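Local coordinates for protein peptidoglycan-binding domain 1 (Burkholderia, PDB 5NM7) that probably cleaves bacterial peptidoglycan as a modular phage endolysin, joining a peptidoglycan-binding domain to a lysozyme-like N-acetylmuramidase domain, at residues Asp71-Thr76 and Ala105-Asp110; Ala84-Val89 and Gln210-Val215; Leu191-Pro194 and Ala198-Asp201; Leu239-Ala244 and Asn248-Lys253. All blocks are in the same frame, centred on the assembly; numbering follows the deposited sequence.

Interaction 1. Residues Asp71-Thr76 and Ala105-Asp110; sequences DPRHLT and AGFLPD
Arg73 meets Phe107 from one side of the ring, its chain passing obliquely over a single face of the phenyl group. At the root, Arg73 CB rests 3.8 Å from Phe107 CE1. CG lies anti to the carbonyl carbon (chi1 -70°), and Arg73 CD comes 4.2 Å above the Phe107 ring plane, displaced toward the rim. A bend at chi3 (-80°) then turns the guanidinium along the ring toward the Phe107 backbone, where Arg73 NH1 sits beside CG and 3.9 Å from Phe107 CB, which lies at the guanidinium edge, near its plane. The guanidinium and ring planes stand 66° apart. Arg73 CZ is 5.4 Å from the ring centroid of Phe107, so any cation-pi attraction is at most weak. Arg73 NH1 donates to a water at 2.8 Å, which in turn donates to Leu108 O. On the other terminal nitrogen, Arg73 NH2 is 2.8 Å from Asp71 OD2; that oxygen lies well out of the guanidinium plane, a pairing of charges without a directed N-H. Asp71 OD1 also accepts from Arg73 N (2.9 Å), and Asp71 O from His74 N. An Asx turn combined with a type I beta turn thus shapes the loop between helix 59-67 and helix 77-87, which the water and Glu207, bound to Leu75 N and Gly106 N, tie to the loop before strand 115-117.

Interaction 2. Residues Ala84-Val89 and Gln210-Val215; sequences ADRLQV and QLEAFV. With GLY (glycine), chain E.
Arg86 and Glu212 form the salt bridge between the helices, with the guanidinium end-on to the carboxylate. Both NH1 and NH2 of Arg86 donate to Glu212 OE2, at 2.9 and 3.0 Å, and this oxygen lies in the guanidinium plane; NH1 reaches it on the syn lone pair. A third bond, from Arg86 NH1 to Glu212 OE1, is weak and doubtful, its N-H angle being only 127°. Bends at chi2 and chi3 curl the arginine round Val215 CG1, bringing its guanidinium to the carboxylate. Arg216 also pairs with OE2, so two arginines meet on that oxygen.

The bound glycine uses the other oxygen: its N donates to Glu212 OE1 at 2.8 Å, while its OXT lies 3.5 Å from Leu211 CD2.

Apolar contacts centre on Val215. Val215 CG1 sits over the centre of one guanidinium face and 3.7 Å from Arg86 CB; Leu87 CD2 approaches Val215 CG1 at 4.0 Å.

Helix 77-87 ends here in a Schellman motif, with Gln88 at C-prime and Val89 N bonded to Ala84 O. Its last turn lies against helix 207-219, while Leu87 and Val89 also touch helix 222-229 and Ala84 and Val89 reach helix 91-101.

Interaction 3. Residues Leu191-Pro194 and Ala198-Asp201; sequences LGYP and AFVD
The loop 191-194 runs close to the first part of helix 196-205, bringing the CA atoms of Tyr193 and Phe199 to 5.9 Å and those of Pro194 and Ala198 to 6.2 Å. The motif at its heart is a T-shaped, edge-to-face aromatic pair, formed between the residues that lead into this helix of the muramidase-like domain and the helix itself. Phe199 supplies the edge and Tyr193 the face. The planes are 87° apart, almost perpendicular, with the ring centroids separated by 4.9 Å. Phe199 CD1 stands over the centre of the phenol ring, while CE1, the next atom along the phenyl edge, lies more toward Tyr193 CE1 and CZ. The tyrosine ring is thus met by C-H groups along one side of the phenyl ring. Phe199 has CG anti to its backbone N (chi1 172°), which presents its CD1 edge to the tyrosine. Its CB and CA also approach the tyrosine, near CG and CD2, so the packing continues from the ring to the helix backbone.

Arg216 makes a cation-pi contact with Tyr193, and its NH1 also bonds to Leu191 O. Through Ala213, helix 207-219 touches both aromatic residues, so the aromatic pair packs against that helix. Asp195 OD1 accepts from Ala198 N near the start of helix 196-205. Nearer the surface, the proline that follows the tyrosine adds a small apolar contact: the methyl of Ala198 packs beside the pyrrolidine ring, its CB 3.6 Å from Pro194 CG and 3.7 Å from Pro194 CD.

Interaction 4. Residues Leu239-Ala244 and Asn248-Lys253; sequences LYNGKA and NLYDVK
Amide-on-ring stacking joins Asn241 to Tyr250. The carboxamide lies almost flat over one face of the phenol ring, the two planes only 10° apart. Asn241 OD1 sits over the ring centre, 3.5 Å above its plane, whereas ND2 is displaced toward the root of the tyrosine, 3.5 Å from Tyr250 CG and 3.6 Å from Tyr250 CB. With Asn241 CG anti to the carbonyl carbon (chi1 -64°) and chi2 at -76°, the amide is turned broadside to the ring; its CB lies 3.9 Å from Tyr250 CD2.

The polar interaction that helps fix the amide comes from helix 91-101: ND2 donates to Glu101 OE2. Tyr250 touches Glu101 as well as Val100, so the same helix contacts both members of the stack.

Backbone contact is slight: Ala244 O merely approaches Asn248 N, at 3.9 Å. Inside helix 250-265, for which Leu249 occupies the N-cap position, Lys253 N bonds to Leu249 O in the first turn.

Gly242, with positive phi, takes the chain out of helix 233-241. The whole is a pair of successive helices joined by a short loop at the surface of the muramidase-like domain, bridged near the turn by a parallel amide-aromatic stack.

In the fold
Helix 207-219 connects much of this set. Interaction 2 touches interaction 1 through Gln210, whose NE2 lies 3.3 Å from Gly106 O, a probable hydrogen bond, and through Leu211 against Leu75. It meets interaction 3 at Ala213, where CA is 3.4 Å from Tyr193 OH, and interaction 4 where Phe214 CE1 comes 3.6 Å from Tyr240 CE2. Arg216 serves both interactions 2 and 3. Interaction 2 holds part of the glycine pocket that Asp79, Ala83 and Ala208 complete; between nearest atoms, the side chains of Tyr193 and Phe107 lie about 9 and 11 Å from that glycine. Interactions 1 and 4, with centres 25 Å apart, flank the centre of the chain.

Interaction 1. Residues Asp71-Thr76 and Ala105-Asp110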
loop_
_atom_site.group_PDB
_atom_site.type_symbol
_atom_site.label_atom_id
_atom_site.label_comp_id
_atom_site.label_asym_id
_atom_site.label_seq_id
_atom_site.Cartn_x
_atom_site.Cartn_y
_atom_site.Cartn_z
ATOM N N ASP A 71 -8.769 -13.524 -0.878
ATOM C CA ASP A 71 -9.750 -12.522 -0.434
ATOM C C ASP A 71 -10.034 -11.622 -1.645
ATOM O O ASP A 71 -9.083 -11.099 -2.252
ATOM C CB ASP A 71 -9.134 -11.757 0.711
ATOM C CG ASP A 71 -10.054 -10.751 1.352
ATOM O OD1 ASP A 71 -11.003 -10.258 0.723
ATOM O OD2 ASP A 71 -9.741 -10.425 2.518
ATOM N N PRO A 72 -11.313 -11.441 -2.021
ATOM C CA PRO A 72 -11.601 -10.597 -3.180
ATOM C C PRO A 72 -11.293 -9.099 -2.932
ATOM O O PRO A 72 -11.219 -8.341 -3.889
ATOM C CB PRO A 72 -13.110 -10.801 -3.397
ATOM C CG PRO A 72 -13.634 -11.154 -2.052
ATOM C CD PRO A 72 -12.565 -12.033 -1.475
ATOM N N ARG A 73 -11.105 -8.691 -1.686
ATOM C CA ARG A 73 -10.684 -7.292 -1.357
ATOM C C ARG A 73 -9.220 -7.036 -1.708
ATOM O O ARG A 73 -8.768 -5.868 -1.684
ATOM C CB ARG A 73 -10.850 -7.011 0.131
ATOM C CG ARG A 73 -12.306 -6.915 0.575
ATOM C CD ARG A 73 -12.416 -6.779 2.087
ATOM N NE ARG A 73 -12.281 -8.081 2.739
ATOM C CZ ARG A 73 -11.636 -8.341 3.886
ATOM N NH1 ARG A 73 -10.972 -7.407 4.574
ATOM N NH2 ARG A 73 -11.635 -9.593 4.350
ATOM N N HIS A 74 -8.445 -8.097 -1.923
ATOM C CA HIS A 74 -6.994 -7.914 -2.143
ATOM C C HIS A 74 -6.668 -7.537 -3.562
ATOM O O HIS A 74 -7.292 -7.965 -4.523
ATOM C CB HIS A 74 -6.219 -9.164 -1.720
ATOM C CG HIS A 74 -6.269 -9.385 -0.249
ATOM N ND1 HIS A 74 -5.848 -10.550 0.350
ATOM C CD2 HIS A 74 -6.686 -8.573 0.754
ATOM C CE1 HIS A 74 -5.995 -10.441 1.661
ATOM N NE2 HIS A 74 -6.490 -9.250 1.932
ATOM N N LEU A 75 -5.616 -6.727 -3.678
ATOM C CA LEU A 75 -5.125 -6.307 -4.964
ATOM C C LEU A 75 -4.629 -7.490 -5.771
ATOM O O LEU A 75 -4.056 -8.432 -5.226
ATOM C CB LEU A 75 -3.967 -5.304 -4.755
ATOM C CG LEU A 75 -3.719 -4.275 -5.825
ATOM C CD1 LEU A 75 -4.910 -3.314 -5.919
ATOM C CD2 LEU A 75 -2.430 -3.520 -5.554
ATOM N N THR A 76 -4.848 -7.432 -7.079
ATOM C CA THR A 76 -4.335 -8.429 -8.042
ATOM C C THR A 76 -3.317 -7.828 -9.026
ATOM O O THR A 76 -3.250 -6.618 -9.173
ATOM C CB THR A 76 -5.497 -9.028 -8.840
ATOM O OG1 THR A 76 -5.983 -8.056 -9.786
ATOM C CG2 THR A 76 -6.668 -9.469 -7.924
ATOM N N ALA A 105 -1.088 -4.945 3.232
ATOM C CA ALA A 105 -2.496 -5.047 3.579
ATOM C C ALA A 105 -3.141 -3.639 3.662
ATOM O O ALA A 105 -2.717 -2.828 4.454
ATOM C CB ALA A 105 -2.671 -5.761 4.913
ATOM N N GLY A 106 -4.169 -3.425 2.867
ATOM C CA GLY A 106 -4.960 -2.198 2.916
ATOM C C GLY A 106 -6.038 -2.218 3.993
ATOM O O GLY A 106 -6.665 -1.188 4.268
ATOM N N PHE A 107 -6.267 -3.399 4.572
ATOM C CA PHE A 107 -7.275 -3.578 5.613
ATOM C C PHE A 107 -6.679 -4.196 6.861
ATOM O O PHE A 107 -5.737 -5.006 6.802
ATOM C CB PHE A 107 -8.398 -4.493 5.125
ATOM C CG PHE A 107 -9.144 -3.946 3.966
ATOM C CD1 PHE A 107 -8.778 -4.285 2.657
ATOM C CD2 PHE A 107 -10.162 -3.030 4.165
ATOM C CE1 PHE A 107 -9.453 -3.760 1.572
ATOM C CE2 PHE A 107 -10.845 -2.518 3.074
ATOM C CZ PHE A 107 -10.480 -2.872 1.780
ATOM N N LEU A 108 -7.223 -3.772 8.000
ATOM C CA LEU A 108 -6.922 -4.351 9.277
ATOM C C LEU A 108 -7.511 -5.753 9.318
ATOM O O LEU A 108 -8.418 -6.071 8.582
ATOM C CB LEU A 108 -7.576 -3.549 10.387
ATOM C CG LEU A 108 -7.145 -2.088 10.522
ATOM C CD1 LEU A 108 -8.044 -1.362 11.521
ATOM C CD2 LEU A 108 -5.692 -2.004 10.928
ATOM N N PRO A 109 -7.029 -6.575 10.246
ATOM C CA PRO A 109 -7.656 -7.901 10.401
ATOM C C PRO A 109 -9.176 -7.853 10.632
ATOM O O PRO A 109 -9.896 -8.719 10.127
ATOM C CB PRO A 109 -6.921 -8.486 11.596
ATOM C CG PRO A 109 -5.602 -7.805 11.606
ATOM C CD PRO A 109 -5.877 -6.399 11.138
ATOM N N ASP A 110 -9.681 -6.801 11.291
ATOM C CA ASP A 110 -11.115 -6.656 11.523
ATOM C C ASP A 110 -11.938 -6.272 10.291
ATOM O O ASP A 110 -13.163 -6.225 10.354
ATOM C CB ASP A 110 -11.419 -5.713 12.748
ATOM C CG ASP A 110 -11.066 -4.253 12.521
ATOM O OD1 ASP A 110 -10.553 -3.609 13.475
ATOM O OD2 ASP A 110 -11.290 -3.741 11.391
HETATM O O HOH W 1 -9.039 -7.922 6.513
#

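Interaction 2. Residues Ala84-Val89 and Gln210-Val215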
loop_
_atom_site.group_PDB
_atom_site.type_symbol
_atom_site.label_atom_id
_atom_site.label_comp_id
_atom_site.label_asym_id
_atom_site.label_seq_id
_atom_site.Cartn_x
_atom_site.Cartn_y
_atom_site.Cartn_z
ATOM N N ALA A 84 -1.077 0.960 -14.325
ATOM C CA ALA A 84 -0.040 1.341 -15.296
ATOM C C ALA A 84 -0.645 2.019 -16.522
ATOM O O ALA A 84 -0.153 3.041 -17.005
ATOM C CB ALA A 84 0.785 0.130 -15.722
ATOM N N ASP A 85 -1.745 1.462 -17.006
ATOM C CA ASP A 85 -2.493 2.089 -18.104
ATOM C C ASP A 85 -3.047 3.453 -17.749
ATOM O O ASP A 85 -2.935 4.400 -18.555
ATOM C CB ASP A 85 -3.604 1.177 -18.575
ATOM C CG ASP A 85 -3.079 -0.143 -19.167
ATOM O OD1 ASP A 85 -1.885 -0.228 -19.530
ATOM O OD2 ASP A 85 -3.871 -1.081 -19.274
ATOM N N ARG A 86 -3.650 3.576 -16.564
ATOM C CA ARG A 86 -4.161 4.852 -16.111
ATOM C C ARG A 86 -3.105 5.941 -16.030
ATOM O O ARG A 86 -3.387 7.121 -16.314
ATOM C CB ARG A 86 -4.865 4.731 -14.751
ATOM C CG ARG A 86 -6.176 4.010 -14.791
ATOM C CD ARG A 86 -7.242 4.924 -15.389
ATOM N NE ARG A 86 -7.367 6.159 -14.633
ATOM C CZ ARG A 86 -7.935 6.219 -13.449
ATOM N NH1 ARG A 86 -8.446 5.117 -12.939
ATOM N NH2 ARG A 86 -8.030 7.369 -12.799
ATOM N N LEU A 87 -1.922 5.563 -15.552
ATOM C CA LEU A 87 -0.829 6.500 -15.328
ATOM C C LEU A 87 0.054 6.728 -16.540
ATOM O O LEU A 87 0.815 7.696 -16.546
ATOM C CB LEU A 87 0.051 6.010 -14.162
ATOM C CG LEU A 87 -0.634 5.979 -12.794
ATOM C CD1 LEU A 87 0.168 5.124 -11.851
ATOM C CD2 LEU A 87 -0.769 7.360 -12.237
ATOM N N GLN A 88 -0.033 5.838 -17.534
ATOM C CA GLN A 88 0.916 5.784 -18.655
ATOM C C GLN A 88 2.345 5.662 -18.122
ATOM O O GLN A 88 3.257 6.411 -18.484
ATOM C CB GLN A 88 0.737 6.992 -19.608
ATOM C CG GLN A 88 -0.626 7.035 -20.267
ATOM C CD GLN A 88 -0.798 5.947 -21.300
ATOM O OE1 GLN A 88 -0.034 5.880 -22.278
ATOM N NE2 GLN A 88 -1.713 5.005 -21.028
ATOM N N VAL A 89 2.504 4.720 -17.195
ATOM C CA VAL A 89 3.774 4.423 -16.550
ATOM C C VAL A 89 4.061 2.954 -16.868
ATOM O O VAL A 89 3.155 2.130 -16.976
ATOM C CB VAL A 89 3.663 4.702 -15.030
ATOM C CG1 VAL A 89 4.842 4.128 -14.249
ATOM C CG2 VAL A 89 3.532 6.200 -14.743
ATOM N N GLN A 210 -8.402 1.480 -3.173
ATOM C CA GLN A 210 -7.336 2.181 -2.469
ATOM C C GLN A 210 -6.199 2.536 -3.426
ATOM O O GLN A 210 -5.648 3.628 -3.336
ATOM C CB GLN A 210 -6.847 1.316 -1.339
ATOM C CG GLN A 210 -7.921 1.118 -0.301
ATOM C CD GLN A 210 -7.487 0.163 0.789
ATOM O OE1 GLN A 210 -6.351 -0.288 0.818
ATOM N NE2 GLN A 210 -8.388 -0.103 1.717
ATOM N N LEU A 211 -5.872 1.614 -4.314
ATOM C CA LEU A 211 -4.896 1.883 -5.402
ATOM C C LEU A 211 -5.425 2.960 -6.357
ATOM O O LEU A 211 -4.651 3.788 -6.818
ATOM C CB LEU A 211 -4.584 0.649 -6.207
ATOM C CG LEU A 211 -3.656 0.766 -7.437
ATOM C CD1 LEU A 211 -2.278 1.274 -7.060
ATOM C CD2 LEU A 211 -3.565 -0.569 -8.127
ATOM N N GLU A 212 -6.726 2.941 -6.650
ATOM C CA GLU A 212 -7.337 3.959 -7.533
ATOM C C GLU A 212 -7.137 5.340 -6.937
ATOM O O GLU A 212 -6.849 6.281 -7.670
ATOM C CB GLU A 212 -8.823 3.657 -7.793
ATOM C CG GLU A 212 -9.628 4.727 -8.550
ATOM C CD GLU A 212 -9.133 5.027 -9.939
ATOM O OE1 GLU A 212 -8.338 4.270 -10.555
ATOM O OE2 GLU A 212 -9.513 6.101 -10.476
ATOM N N ALA A 213 -7.262 5.468 -5.603
ATOM C CA ALA A 213 -6.981 6.718 -4.939
ATOM C C ALA A 213 -5.560 7.163 -5.152
ATOM O O ALA A 213 -5.295 8.365 -5.475
ATOM C CB ALA A 213 -7.302 6.680 -3.471
ATOM N N PHE A 214 -4.642 6.224 -5.017
ATOM C CA PHE A 214 -3.225 6.526 -5.312
ATOM C C PHE A 214 -3.037 6.988 -6.748
ATOM O O PHE A 214 -2.364 7.989 -6.982
ATOM C CB PHE A 214 -2.321 5.328 -4.996
ATOM C CG PHE A 214 -0.917 5.437 -5.541
ATOM C CD1 PHE A 214 0.072 6.057 -4.804
ATOM C CD2 PHE A 214 -0.597 4.919 -6.775
ATOM C CE1 PHE A 214 1.343 6.177 -5.291
ATOM C CE2 PHE A 214 0.691 5.047 -7.279
ATOM C CZ PHE A 214 1.652 5.664 -6.523
ATOM N N VAL A 215 -3.628 6.272 -7.688
ATOM C CA VAL A 215 -3.527 6.645 -9.113
ATOM C C VAL A 215 -4.029 8.075 -9.303
ATOM O O VAL A 215 -3.356 8.914 -9.933
ATOM C CB VAL A 215 -4.306 5.665 -9.988
ATOM C CG1 VAL A 215 -4.503 6.186 -11.395
ATOM C CG2 VAL A 215 -3.579 4.326 -10.019
HETATM N N GLY E . -6.722 2.122 -11.369
HETATM C CA GLY E . -6.215 1.269 -10.238
HETATM C C GLY E . -7.229 0.241 -9.801
HETATM O O GLY E . -8.281 0.198 -10.429
HETATM O OXT GLY E . -7.035 -0.572 -8.868
#

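Interaction 3. Residues Leu191-Pro194 and Ala198-Asp201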
loop_
_atom_site.group_PDB
_atom_site.type_symbol
_atom_site.label_atom_id
_atom_site.label_comp_id
_atom_site.label_asym_id
_atom_site.label_seq_id
_atom_site.Cartn_x
_atom_site.Cartn_y
_atom_site.Cartn_z
ATOM N N LEU A 191 -9.291 14.837 -6.189
ATOM C CA LEU A 191 -9.239 13.567 -6.887
ATOM C C LEU A 191 -10.556 13.146 -7.516
ATOM O O LEU A 191 -10.674 12.039 -8.041
ATOM C CB LEU A 191 -8.741 12.472 -5.921
ATOM C CG LEU A 191 -7.405 12.714 -5.256
ATOM C CD1 LEU A 191 -6.867 11.504 -4.509
ATOM C CD2 LEU A 191 -6.370 13.297 -6.169
ATOM N N GLY A 192 -11.543 14.026 -7.516
ATOM C CA GLY A 192 -12.749 13.794 -8.257
ATOM C C GLY A 192 -13.772 12.895 -7.638
ATOM O O GLY A 192 -14.617 12.366 -8.345
ATOM N N TYR A 193 -13.708 12.703 -6.318
ATOM C CA TYR A 193 -14.730 11.945 -5.623
ATOM C C TYR A 193 -15.920 12.872 -5.312
ATOM O O TYR A 193 -15.735 14.087 -5.194
ATOM C CB TYR A 193 -14.187 11.359 -4.311
ATOM C CG TYR A 193 -13.154 10.295 -4.547
ATOM C CD1 TYR A 193 -11.824 10.623 -4.770
ATOM C CD2 TYR A 193 -13.498 8.961 -4.560
ATOM C CE1 TYR A 193 -10.880 9.646 -4.973
ATOM C CE2 TYR A 193 -12.563 7.965 -4.807
ATOM C CZ TYR A 193 -11.247 8.301 -5.002
ATOM O OH TYR A 193 -10.314 7.333 -5.232
ATOM N N PRO A 194 -17.137 12.305 -5.178
ATOM C CA PRO A 194 -18.331 13.157 -4.950
ATOM C C PRO A 194 -18.281 13.984 -3.657
ATOM O O PRO A 194 -18.742 15.131 -3.627
ATOM C CB PRO A 194 -19.490 12.159 -4.865
ATOM C CG PRO A 194 -18.955 10.844 -5.303
ATOM C CD PRO A 194 -17.465 10.879 -5.250
ATOM N N ALA A 198 -18.067 9.470 0.275
ATOM C CA ALA A 198 -17.970 8.554 -0.854
ATOM C C ALA A 198 -16.529 8.046 -1.026
ATOM O O ALA A 198 -16.315 6.894 -1.387
ATOM C CB ALA A 198 -18.457 9.200 -2.149
ATOM N N PHE A 199 -15.567 8.926 -0.791
ATOM C CA PHE A 199 -14.157 8.546 -0.820
ATOM C C PHE A 199 -13.887 7.429 0.200
ATOM O O PHE A 199 -13.323 6.366 -0.132
ATOM C CB PHE A 199 -13.262 9.745 -0.549
ATOM C CG PHE A 199 -11.839 9.406 -0.377
ATOM C CD1 PHE A 199 -11.041 9.171 -1.487
ATOM C CD2 PHE A 199 -11.280 9.302 0.892
ATOM C CE1 PHE A 199 -9.693 8.843 -1.327
ATOM C CE2 PHE A 199 -9.933 8.988 1.039
ATOM C CZ PHE A 199 -9.148 8.758 -0.071
ATOM N N VAL A 200 -14.321 7.667 1.421
ATOM C CA VAL A 200 -14.129 6.693 2.485
ATOM C C VAL A 200 -14.857 5.383 2.185
ATOM O O VAL A 200 -14.297 4.311 2.389
ATOM C CB VAL A 200 -14.473 7.300 3.864
ATOM C CG1 VAL A 200 -14.496 6.241 4.975
ATOM C CG2 VAL A 200 -13.481 8.388 4.222
ATOM N N ASP A 201 -16.101 5.459 1.708
ATOM C CA ASP A 201 -16.819 4.265 1.293
ATOM C C ASP A 201 -16.035 3.457 0.274
ATOM O O ASP A 201 -15.998 2.246 0.349
ATOM C CB ASP A 201 -18.200 4.596 0.716
ATOM C CG ASP A 201 -19.200 5.091 1.773
ATOM O OD1 ASP A 201 -19.045 4.829 2.971
ATOM O OD2 ASP A 201 -20.198 5.710 1.375
#

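Interaction 4. Residues Leu239-Ala244 and Asn248-Lys253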
loop_
_atom_site.group_PDB
_atom_site.type_symbol
_atom_site.label_atom_id
_atom_site.label_comp_id
_atom_site.label_asym_id
_atom_site.label_seq_id
_atom_site.Cartn_x
_atom_site.Cartn_y
_atom_site.Cartn_z
ATOM N N LEU A 239 9.003 13.732 -3.317
ATOM C CA LEU A 239 7.683 14.343 -3.491
ATOM C C LEU A 239 6.610 13.539 -2.764
ATOM O O LEU A 239 5.688 14.131 -2.188
ATOM C CB LEU A 239 7.302 14.450 -4.956
ATOM C CG LEU A 239 8.210 15.387 -5.778
ATOM C CD1 LEU A 239 7.894 15.216 -7.251
ATOM C CD2 LEU A 239 8.038 16.817 -5.288
ATOM N N TYR A 240 6.718 12.217 -2.828
ATOM C CA TYR A 240 5.695 11.329 -2.292
ATOM C C TYR A 240 5.864 11.063 -0.803
ATOM O O TYR A 240 4.900 11.186 -0.038
ATOM C CB TYR A 240 5.679 10.032 -3.081
ATOM C CG TYR A 240 4.560 9.142 -2.672
ATOM C CD1 TYR A 240 4.766 8.088 -1.779
ATOM C CD2 TYR A 240 3.293 9.382 -3.114
ATOM C CE1 TYR A 240 3.737 7.248 -1.389
ATOM C CE2 TYR A 240 2.241 8.550 -2.729
ATOM C CZ TYR A 240 2.480 7.495 -1.869
ATOM O OH TYR A 240 1.455 6.678 -1.468
ATOM N N ASN A 241 7.077 10.677 -0.398
ATOM C CA ASN A 241 7.387 10.335 0.999
ATOM C C ASN A 241 7.802 11.535 1.842
ATOM O O ASN A 241 7.659 11.485 3.059
ATOM C CB ASN A 241 8.450 9.244 1.084
ATOM C CG ASN A 241 7.971 7.944 0.481
ATOM O OD1 ASN A 241 7.161 7.221 1.113
ATOM N ND2 ASN A 241 8.425 7.628 -0.681
ATOM N N GLY A 242 8.279 12.594 1.200
ATOM C CA GLY A 242 8.663 13.816 1.890
ATOM C C GLY A 242 10.168 13.893 2.098
ATOM O O GLY A 242 10.927 13.043 1.625
ATOM N N LYS A 243 10.578 14.913 2.843
ATOM C CA LYS A 243 11.991 15.295 2.943
ATOM C C LYS A 243 12.887 14.204 3.552
ATOM O O LYS A 243 14.057 14.129 3.214
ATOM C CB LYS A 243 12.107 16.610 3.726
ATOM C CG LYS A 243 13.437 17.339 3.578
ATOM C CD LYS A 243 13.637 17.960 2.188
ATOM C CE LYS A 243 15.118 18.198 1.884
ATOM N NZ LYS A 243 15.854 16.933 1.572
ATOM N N ALA A 244 12.313 13.341 4.389
ATOM C CA ALA A 244 13.040 12.255 5.045
ATOM C C ALA A 244 13.034 10.937 4.257
ATOM O O ALA A 244 13.392 9.894 4.802
ATOM C CB ALA A 244 12.462 12.028 6.431
ATOM N N ASN A 248 14.683 6.217 5.072
ATOM C CA ASN A 248 14.066 4.905 4.944
ATOM C C ASN A 248 14.348 4.225 3.606
ATOM O O ASN A 248 13.747 3.231 3.289
ATOM C CB ASN A 248 12.573 5.023 5.270
ATOM C CG ASN A 248 12.334 5.292 6.763
ATOM O OD1 ASN A 248 11.914 6.378 7.162
ATOM N ND2 ASN A 248 12.621 4.287 7.597
ATOM N N LEU A 249 15.310 4.740 2.848
ATOM C CA LEU A 249 15.769 4.113 1.615
ATOM C C LEU A 249 14.683 4.019 0.525
ATOM O O LEU A 249 14.810 3.216 -0.363
ATOM C CB LEU A 249 16.423 2.734 1.858
ATOM C CG LEU A 249 17.937 2.835 2.245
ATOM C CD1 LEU A 249 18.272 3.676 3.441
ATOM C CD2 LEU A 249 18.617 1.475 2.318
ATOM N N TYR A 250 13.652 4.865 0.569
ATOM C CA TYR A 250 12.595 4.758 -0.431
ATOM C C TYR A 250 13.121 4.876 -1.863
ATOM O O TYR A 250 12.727 4.131 -2.730
ATOM C CB TYR A 250 11.497 5.797 -0.202
ATOM C CG TYR A 250 10.619 5.439 0.978
ATOM C CD1 TYR A 250 9.741 4.401 0.873
ATOM C CD2 TYR A 250 10.650 6.161 2.166
ATOM C CE1 TYR A 250 8.929 4.052 1.945
ATOM C CE2 TYR A 250 9.841 5.817 3.255
ATOM C CZ TYR A 250 8.987 4.748 3.124
ATOM O OH TYR A 250 8.173 4.365 4.189
ATOM N N ASP A 251 14.004 5.839 -2.061
ATOM C CA ASP A 251 14.575 6.090 -3.382
ATOM C C ASP A 251 15.251 4.869 -3.964
ATOM O O ASP A 251 14.958 4.422 -5.090
ATOM C CB ASP A 251 15.494 7.305 -3.364
ATOM C CG ASP A 251 16.662 7.198 -2.339
ATOM O OD1 ASP A 251 16.520 6.588 -1.242
ATOM O OD2 ASP A 251 17.714 7.767 -2.639
ATOM N N VAL A 252 16.160 4.281 -3.178
ATOM C CA VAL A 252 16.902 3.158 -3.667
ATOM C C VAL A 252 16.093 1.890 -3.681
ATOM O O VAL A 252 16.266 1.058 -4.544
ATOM C CB VAL A 252 18.202 2.962 -2.851
ATOM C CG1 VAL A 252 19.011 1.812 -3.436
ATOM C CG2 VAL A 252 19.029 4.234 -2.881
ATOM N N LYS A 253 15.162 1.723 -2.731
ATOM C CA LYS A 253 14.268 0.582 -2.822
ATOM C C LYS A 253 13.421 0.592 -4.082
ATOM O O LYS A 253 13.213 -0.456 -4.681
ATOM C CB LYS A 253 13.363 0.484 -1.572
ATOM C CG LYS A 253 14.154 0.036 -0.347
ATOM C CD LYS A 253 13.273 0.080 0.891
ATOM C CE LYS A 253 13.994 -0.566 2.065
ATOM N NZ LYS A 253 13.275 -0.240 3.316
#